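Local coordinates for immunogenic protein MPT63/MPB63 (PDB 1LMI) that is of unknown molecular function but is a major secreted, immunogenic protein of Mycobacterium tuberculosis with a beta-sandwich fold, at residues 34-39 / 104-109; 29-34 / 115-120; 93-96 / 100-103. All coordinates share one frame; numbering follows the deposited sequence.

How the contacts relate
The three contacts form a nested set, with none crossing another. From the N terminus, strand 22-33 delivers residues 29-34, the start of contact 2, and the loop that follows begins contact 1 at Ser34, a residue both contacts share. Much later, the chain passes through 93-96 and comes back against them as 100-103, closing the short loop of contact 3. The same strand, 100-109, goes on through residues 104-109, which close contact 1 around contact 3, and strand 116-120 then closes contact 2 around both. Contact 2 ties the two sheets of the sandwich together, whereas contacts 1 and 3 lay loops against strand 100-109, their centres about 20 Å apart. Phe107 touches Leu31, linking contacts 1 and 2.

Contact 1 (34-39 / 104-109); sequences STAVIP and KIYFDV
The ring of Tyr106 is met by three residues of the loop 34-39, each from its own direction. Ser34 lies at the ring edge, close to the ring plane, with OG 3.7 Å from Tyr106 CE1. The methyl of Ala36 approaches the outer end of the ring obliquely, its CB 3.5 Å from Tyr106 CE1, with CZ and OH a little farther off. Ile38 also approaches at a slant, but at the base: its CD1 is 3.5 Å from Tyr106 CB and lies almost as near CG. From Ala36 to Ile38 the loop thus passes from the hydroxyl end of the tyrosine to its root, and the side chains of Ile38 and Tyr106 run past each other in opposite directions.

Within the loop, the hydroxyl of Ser34 is turned anti to the backbone N (chi1 -169°), where it accepts the N-H of Ala36: Ser34 OG to Ala36 N is 3.0 Å, an ST turn. The same oxygen also bonds to Glu49, so this buried hydroxyl is held by two partners while its flank rests on the ring edge. The tyrosine hydroxyl in turn bonds to the backbone oxygen of Pro87.

Strand 100-109 is one of the two outermost strands of its sheet. Tyr106 also packs on Val47 and Glu49 of the adjoining strand 46-56, while Ile105 and Phe107 lie on the other side of the strand and touch Phe68 and Ala70 of strand 68-71 in the opposing sheet.

Contact 2 (29-34 / 115-120); sequences SDLKSS and TIVAMN
Leu31 presses a methyl onto backbone as much as onto side chain: its CD2 sits against the peptide joining Thr115 to Ile116, 3.7 Å from both Thr115 C and Ile116 N. That peptide belongs to a classic beta bulge, in which Thr115 and Ile116 both face Arg71 of the neighbouring strand 68-71 and both make backbone hydrogen bonds with it. The setting is the interface of a beta-sandwich, where strand 22-33 of the four-stranded sheet faces strand 116-120 of the five-stranded one. The nearest CA atoms across the two segments are those of Leu31 and Thr115, 7.3 Å apart.

Between the side chains the contact is apolar, Leu31 against Val117. Leu31 points toward the opposing strand and has CG anti to the backbone N (chi1 171°), an extension that carries its fork to that strand; one prong lands on the bulge and both reach the first inward-pointing residue after it, Val117. The side chains of Thr115 and Ile116 are directed away from Leu31, which leaves their main chain to receive the methyl. Leu31 also touches Trp48 of its own sheet, whereas Val117 packs on Val28, Phe68 and Trp129, joining this small contact to the aromatic packing between the sheets.

On the strand just before Leu31 the character changes. Asp30 has a positive phi (57°), a kink in an otherwise extended strand, and its carboxylate OD2 accepts a hydrogen bond from Ser29 OG on the anti side. Between the sheets, Val117 CG2 lies 4.1 Å from Leu31 CD1 and as far from Leu31 CD2.

Contact 3 (93-96 / 100-103); sequences ATIP and QSTG
Ile95 leans on the start of strand 100-109 with two separate branches. Its CD1 reaches the main chain of Gln100, 4.0 Å from Gln100 CA, and its CG2 meets the side chain of Ser101, 4.0 Å from Ser101 CB. The torsions explain this division: CG1 is wedged between the backbone N and the carbonyl carbon (chi1 55°), which turns CG2 to the side beside the N, while an extended chi2 of 161° carries CD1 onward to the strand. Gln100 meets Ile95 through its backbone; its side chain leaves on the other side and touches Thr53 and Asn55 of strand 46-56.

Ser101 has OG anti to the backbone N (chi1 -174°), and from there the hydroxyl turns to a water. Ser101 OG donates to that water over 2.7 Å. The water donates in turn to the carbonyl of Ala93, with Ala93 O also 2.7 Å from it. A polar bridge therefore runs beside the apolar touch, and the two together hold the loop to the strand without a direct hydrogen bond between them.

Ile95 is buried and also touches Ala56, while its backbone pairs with Val61. The arrangement is a loop from strand 77-79 of the five-stranded sheet laid against the strand it leads into, an edge strand of the four-stranded sheet: a sheet-to-sheet connection of a beta-sandwich.

Contact 1 (34-39 / 104-109)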
loop_
_atom_site.group_PDB
_atom_site.type_symbol
_atom_site.label_atom_id
_atom_site.label_comp_id
_atom_site.label_asym_id
_atom_site.label_seq_id
_atom_site.Cartn_x
_atom_site.Cartn_y
_atom_site.Cartn_z
ATOM N N SER A 34 -7.100 -3.364 13.007
ATOM C CA SER A 34 -7.893 -4.393 12.372
ATOM C C SER A 34 -8.298 -5.446 13.415
ATOM O O SER A 34 -7.603 -5.656 14.398
ATOM C CB SER A 34 -7.109 -5.073 11.248
ATOM O OG SER A 34 -7.869 -5.925 10.416
ATOM N N THR A 35 -9.415 -6.067 13.147
ATOM C CA THR A 35 -9.840 -7.262 13.861
ATOM C C THR A 35 -9.459 -8.499 13.047
ATOM O O THR A 35 -9.670 -9.611 13.529
ATOM C CB THR A 35 -11.363 -7.292 14.056
ATOM O OG1 THR A 35 -11.964 -7.342 12.749
ATOM C CG2 THR A 35 -11.881 -6.027 14.725
ATOM N N ALA A 36 -8.940 -8.319 11.832
ATOM C CA ALA A 36 -8.498 -9.466 11.046
ATOM C C ALA A 36 -7.536 -10.323 11.875
ATOM O O ALA A 36 -6.695 -9.825 12.604
ATOM C CB ALA A 36 -7.784 -9.116 9.745
ATOM N N VAL A 37 -7.708 -11.625 11.725
ATOM C CA VAL A 37 -6.706 -12.585 12.192
ATOM C C VAL A 37 -6.061 -13.040 10.885
ATOM O O VAL A 37 -6.779 -13.405 9.945
ATOM C CB VAL A 37 -7.331 -13.675 13.058
ATOM C CG1 VAL A 37 -8.722 -14.038 12.544
ATOM C CG2 VAL A 37 -6.476 -14.929 13.122
ATOM N N ILE A 38 -4.749 -12.932 10.797
ATOM C CA ILE A 38 -4.183 -13.011 9.431
ATOM C C ILE A 38 -4.394 -14.413 8.897
ATOM O O ILE A 38 -5.113 -14.673 7.945
ATOM C CB ILE A 38 -2.722 -12.537 9.468
ATOM C CG1 ILE A 38 -2.603 -11.020 9.686
ATOM C CG2 ILE A 38 -1.942 -12.974 8.244
ATOM C CD1 ILE A 38 -2.780 -10.194 8.436
ATOM N N PRO A 39 -3.835 -15.327 9.634
ATOM C CA PRO A 39 -2.494 -15.797 9.851
ATOM C C PRO A 39 -2.413 -17.284 9.540
ATOM O O PRO A 39 -2.905 -17.721 8.507
ATOM C CB PRO A 39 -2.429 -15.444 11.348
ATOM C CG PRO A 39 -3.693 -16.114 11.815
ATOM C CD PRO A 39 -4.650 -16.105 10.640
ATOM N N LYS A 104 -7.762 -5.322 0.816
ATOM C CA LYS A 104 -6.995 -4.936 1.990
ATOM C C LYS A 104 -5.513 -5.269 1.927
ATOM O O LYS A 104 -5.065 -6.185 1.247
ATOM C CB LYS A 104 -7.571 -5.687 3.213
ATOM C CG LYS A 104 -9.069 -5.464 3.379
ATOM C CD LYS A 104 -9.371 -4.027 3.728
ATOM C CE LYS A 104 -10.540 -3.831 4.671
ATOM N NZ LYS A 104 -11.750 -4.622 4.354
ATOM N N ILE A 105 -4.764 -4.497 2.713
ATOM C CA ILE A 105 -3.350 -4.791 2.984
ATOM C C ILE A 105 -3.220 -4.738 4.500
ATOM O O ILE A 105 -3.968 -3.998 5.154
ATOM C CB ILE A 105 -2.405 -3.792 2.298
ATOM C CG1 ILE A 105 -2.774 -2.325 2.562
ATOM C CG2 ILE A 105 -2.304 -4.038 0.781
ATOM C CD1 ILE A 105 -1.762 -1.327 2.035
ATOM N N TYR A 106 -2.332 -5.521 5.077
ATOM C CA TYR A 106 -2.181 -5.603 6.526
ATOM C C TYR A 106 -0.782 -5.270 7.019
ATOM O O TYR A 106 0.175 -5.361 6.259
ATOM C CB TYR A 106 -2.560 -7.035 6.948
ATOM C CG TYR A 106 -4.020 -7.339 6.649
ATOM C CD1 TYR A 106 -4.992 -6.866 7.507
ATOM C CD2 TYR A 106 -4.413 -8.065 5.531
ATOM C CE1 TYR A 106 -6.334 -7.119 7.278
ATOM C CE2 TYR A 106 -5.756 -8.320 5.287
ATOM C CZ TYR A 106 -6.704 -7.843 6.167
ATOM O OH TYR A 106 -8.039 -8.093 5.902
ATOM N N PHE A 107 -0.680 -4.910 8.299
ATOM C CA PHE A 107 0.583 -4.542 8.945
ATOM C C PHE A 107 0.623 -5.115 10.372
ATOM O O PHE A 107 -0.446 -5.241 10.989
ATOM C CB PHE A 107 0.753 -3.022 9.010
ATOM C CG PHE A 107 0.507 -2.301 7.699
ATOM C CD1 PHE A 107 1.504 -2.139 6.765
ATOM C CD2 PHE A 107 -0.759 -1.795 7.439
ATOM C CE1 PHE A 107 1.238 -1.496 5.584
ATOM C CE2 PHE A 107 -1.027 -1.147 6.230
ATOM C CZ PHE A 107 -0.028 -0.996 5.293
ATOM N N ASP A 108 1.779 -5.439 10.912
ATOM C CA ASP A 108 1.868 -5.889 12.311
ATOM C C ASP A 108 2.415 -4.747 13.141
ATOM O O ASP A 108 3.607 -4.443 13.119
ATOM C CB ASP A 108 2.790 -7.112 12.380
ATOM C CG ASP A 108 2.873 -7.746 13.749
ATOM O OD1 ASP A 108 2.150 -7.257 14.651
ATOM O OD2 ASP A 108 3.660 -8.718 13.889
ATOM N N VAL A 109 1.537 -4.012 13.853
ATOM C CA VAL A 109 1.977 -2.802 14.522
ATOM C C VAL A 109 2.490 -3.143 15.923
ATOM O O VAL A 109 1.718 -3.550 16.779
ATOM C CB VAL A 109 0.828 -1.774 14.567
ATOM C CG1 VAL A 109 1.182 -0.577 15.445
ATOM C CG2 VAL A 109 0.451 -1.316 13.154
#

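Contact 2 (29-34 / 115-120)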
loop_
_atom_site.group_PDB
_atom_site.type_symbol
_atom_site.label_atom_id
_atom_site.label_comp_id
_atom_site.label_asym_id
_atom_site.label_seq_id
_atom_site.Cartn_x
_atom_site.Cartn_y
_atom_site.Cartn_z
ATOM N N SER A 29 -6.798 4.232 1.696
ATOM C CA SER A 29 -7.735 4.844 2.634
ATOM C C SER A 29 -8.038 3.873 3.766
ATOM O O SER A 29 -7.681 2.692 3.732
ATOM C CB SER A 29 -9.056 5.239 1.935
ATOM O OG SER A 29 -9.675 4.065 1.450
ATOM N N ASP A 30 -8.731 4.340 4.809
ATOM C CA ASP A 30 -9.212 3.428 5.850
ATOM C C ASP A 30 -8.063 2.621 6.507
ATOM O O ASP A 30 -8.116 1.417 6.769
ATOM C CB ASP A 30 -10.298 2.498 5.327
ATOM C CG ASP A 30 -11.437 3.202 4.626
ATOM O OD1 ASP A 30 -12.441 3.538 5.292
ATOM O OD2 ASP A 30 -11.370 3.441 3.399
ATOM N N LEU A 31 -6.980 3.334 6.826
ATOM C CA LEU A 31 -5.917 2.818 7.654
ATOM C C LEU A 31 -6.355 2.780 9.119
ATOM O O LEU A 31 -6.647 3.839 9.709
ATOM C CB LEU A 31 -4.677 3.706 7.507
ATOM C CG LEU A 31 -3.532 3.412 8.480
ATOM C CD1 LEU A 31 -2.851 2.080 8.184
ATOM C CD2 LEU A 31 -2.510 4.533 8.450
ATOM N N LYS A 32 -6.400 1.585 9.683
ATOM C CA LYS A 32 -6.999 1.474 11.025
ATOM C C LYS A 32 -6.634 0.178 11.722
ATOM O O LYS A 32 -6.205 -0.758 11.038
ATOM C CB LYS A 32 -8.523 1.574 10.901
ATOM C CG LYS A 32 -9.176 0.453 10.098
ATOM C CD LYS A 32 -10.666 0.755 9.936
ATOM C CE LYS A 32 -11.320 -0.184 8.949
ATOM N NZ LYS A 32 -12.718 0.280 8.639
ATOM N N SER A 33 -6.778 0.168 13.043
ATOM C CA SER A 33 -6.602 -1.108 13.759
ATOM C C SER A 33 -7.572 -2.128 13.198
ATOM O O SER A 33 -8.733 -1.833 12.935
ATOM C CB SER A 33 -6.805 -0.909 15.260
ATOM O OG SER A 33 -6.504 -2.193 15.872
ATOM N N SER A 34 -7.100 -3.364 13.007
ATOM C CA SER A 34 -7.893 -4.393 12.372
ATOM C C SER A 34 -8.298 -5.446 13.415
ATOM O O SER A 34 -7.603 -5.656 14.398
ATOM C CB SER A 34 -7.109 -5.073 11.248
ATOM O OG SER A 34 -7.869 -5.925 10.416
ATOM N N THR A 115 -0.125 6.476 11.093
ATOM C CA THR A 115 -1.044 7.442 10.539
ATOM C C THR A 115 -0.767 7.732 9.082
ATOM O O THR A 115 -1.402 8.607 8.470
ATOM C CB THR A 115 -0.921 8.780 11.301
ATOM O OG1 THR A 115 0.443 9.220 11.366
ATOM C CG2 THR A 115 -1.410 8.523 12.709
ATOM N N ILE A 116 0.193 7.021 8.513
ATOM C CA ILE A 116 0.718 7.250 7.178
ATOM C C ILE A 116 0.884 5.909 6.477
ATOM O O ILE A 116 1.200 4.895 7.103
ATOM C CB ILE A 116 2.084 7.937 7.293
ATOM C CG1 ILE A 116 1.954 9.357 7.872
ATOM C CG2 ILE A 116 2.865 7.950 5.976
ATOM C CD1 ILE A 116 3.290 9.826 8.448
ATOM N N VAL A 117 0.646 5.880 5.143
ATOM C CA VAL A 117 1.056 4.720 4.366
ATOM C C VAL A 117 2.055 5.194 3.310
ATOM O O VAL A 117 1.909 6.261 2.727
ATOM C CB VAL A 117 -0.138 3.996 3.717
ATOM C CG1 VAL A 117 0.298 2.931 2.716
ATOM C CG2 VAL A 117 -0.964 3.344 4.807
ATOM N N ALA A 118 3.118 4.424 3.072
ATOM C CA ALA A 118 4.109 4.844 2.063
ATOM C C ALA A 118 4.437 3.659 1.156
ATOM O O ALA A 118 4.541 2.527 1.684
ATOM C CB ALA A 118 5.378 5.340 2.726
ATOM N N MET A 119 4.607 3.885 -0.136
ATOM C CA MET A 119 5.113 2.841 -1.023
ATOM C C MET A 119 6.596 3.145 -1.278
ATOM O O MET A 119 6.895 4.249 -1.730
ATOM C CB MET A 119 4.395 2.743 -2.383
ATOM C CG MET A 119 2.980 2.189 -2.333
ATOM S SD MET A 119 2.265 1.919 -4.013
ATOM C CE MET A 119 3.474 2.902 -4.902
ATOM N N ASN A 120 7.474 2.173 -1.010
ATOM C CA ASN A 120 8.915 2.302 -1.221
ATOM C C ASN A 120 9.403 1.081 -1.996
ATOM O O ASN A 120 9.008 -0.031 -1.678
ATOM C CB ASN A 120 9.575 2.432 0.140
ATOM C CG ASN A 120 11.100 2.561 0.191
ATOM O OD1 ASN A 120 11.616 3.594 0.666
ATOM N ND2 ASN A 120 11.765 1.517 -0.243
#

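Contact 3 (93-96 / 100-103)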
loop_
_atom_site.group_PDB
_atom_site.type_symbol
_atom_site.label_atom_id
_atom_site.label_comp_id
_atom_site.label_asym_id
_atom_site.label_seq_id
_atom_site.Cartn_x
_atom_site.Cartn_y
_atom_site.Cartn_z
ATOM N N ALA A 93 -2.784 -10.068 -8.999
ATOM C CA ALA A 93 -2.844 -10.326 -10.443
ATOM C C ALA A 93 -2.667 -9.085 -11.311
ATOM O O ALA A 93 -3.025 -7.968 -10.923
ATOM C CB ALA A 93 -4.186 -10.972 -10.792
ATOM N N THR A 94 -2.116 -9.292 -12.512
ATOM C CA THR A 94 -1.938 -8.231 -13.496
ATOM C C THR A 94 -3.287 -7.760 -14.013
ATOM O O THR A 94 -4.180 -8.550 -14.318
ATOM C CB THR A 94 -1.104 -8.739 -14.692
ATOM O OG1 THR A 94 0.187 -9.118 -14.203
ATOM C CG2 THR A 94 -0.832 -7.680 -15.737
ATOM N N ILE A 95 -3.429 -6.439 -14.110
ATOM C CA ILE A 95 -4.719 -5.921 -14.614
ATOM C C ILE A 95 -4.481 -5.102 -15.868
ATOM O O ILE A 95 -3.545 -4.313 -15.968
ATOM C CB ILE A 95 -5.394 -5.033 -13.573
ATOM C CG1 ILE A 95 -4.484 -3.908 -13.119
ATOM C CG2 ILE A 95 -5.881 -5.890 -12.408
ATOM C CD1 ILE A 95 -5.231 -2.748 -12.464
ATOM N N PRO A 96 -5.347 -5.245 -16.867
ATOM C CA PRO A 96 -5.200 -4.492 -18.099
ATOM C C PRO A 96 -5.530 -3.011 -17.922
ATOM O O PRO A 96 -6.230 -2.613 -16.966
ATOM C CB PRO A 96 -6.258 -5.111 -19.029
ATOM C CG PRO A 96 -7.248 -5.750 -18.117
ATOM C CD PRO A 96 -6.529 -6.114 -16.838
ATOM N N GLN A 100 -9.252 -1.630 -12.595
ATOM C CA GLN A 100 -8.796 -1.357 -11.238
ATOM C C GLN A 100 -8.842 -2.631 -10.418
ATOM O O GLN A 100 -9.551 -3.575 -10.796
ATOM C CB GLN A 100 -9.645 -0.250 -10.567
ATOM C CG GLN A 100 -9.727 0.991 -11.429
ATOM C CD GLN A 100 -10.042 2.278 -10.732
ATOM O OE1 GLN A 100 -9.865 2.380 -9.514
ATOM N NE2 GLN A 100 -10.467 3.289 -11.470
ATOM N N SER A 101 -8.121 -2.603 -9.288
ATOM C CA SER A 101 -8.118 -3.761 -8.400
ATOM C C SER A 101 -8.097 -3.284 -6.964
ATOM O O SER A 101 -7.275 -2.400 -6.673
ATOM C CB SER A 101 -6.928 -4.649 -8.769
ATOM O OG SER A 101 -6.896 -5.865 -8.076
ATOM N N THR A 102 -8.943 -3.810 -6.092
ATOM C CA THR A 102 -8.970 -3.272 -4.736
ATOM C C THR A 102 -8.931 -4.383 -3.698
ATOM O O THR A 102 -9.242 -5.547 -3.980
ATOM C CB THR A 102 -10.227 -2.375 -4.578
ATOM O OG1 THR A 102 -10.119 -1.574 -3.405
ATOM C CG2 THR A 102 -11.460 -3.261 -4.369
ATOM N N GLY A 103 -8.564 -3.989 -2.480
ATOM C CA GLY A 103 -8.644 -4.979 -1.392
ATOM C C GLY A 103 -7.872 -4.460 -0.200
ATOM O O GLY A 103 -7.372 -3.335 -0.156
HETATM O O HOH W 1 -4.685 -7.127 -8.958
#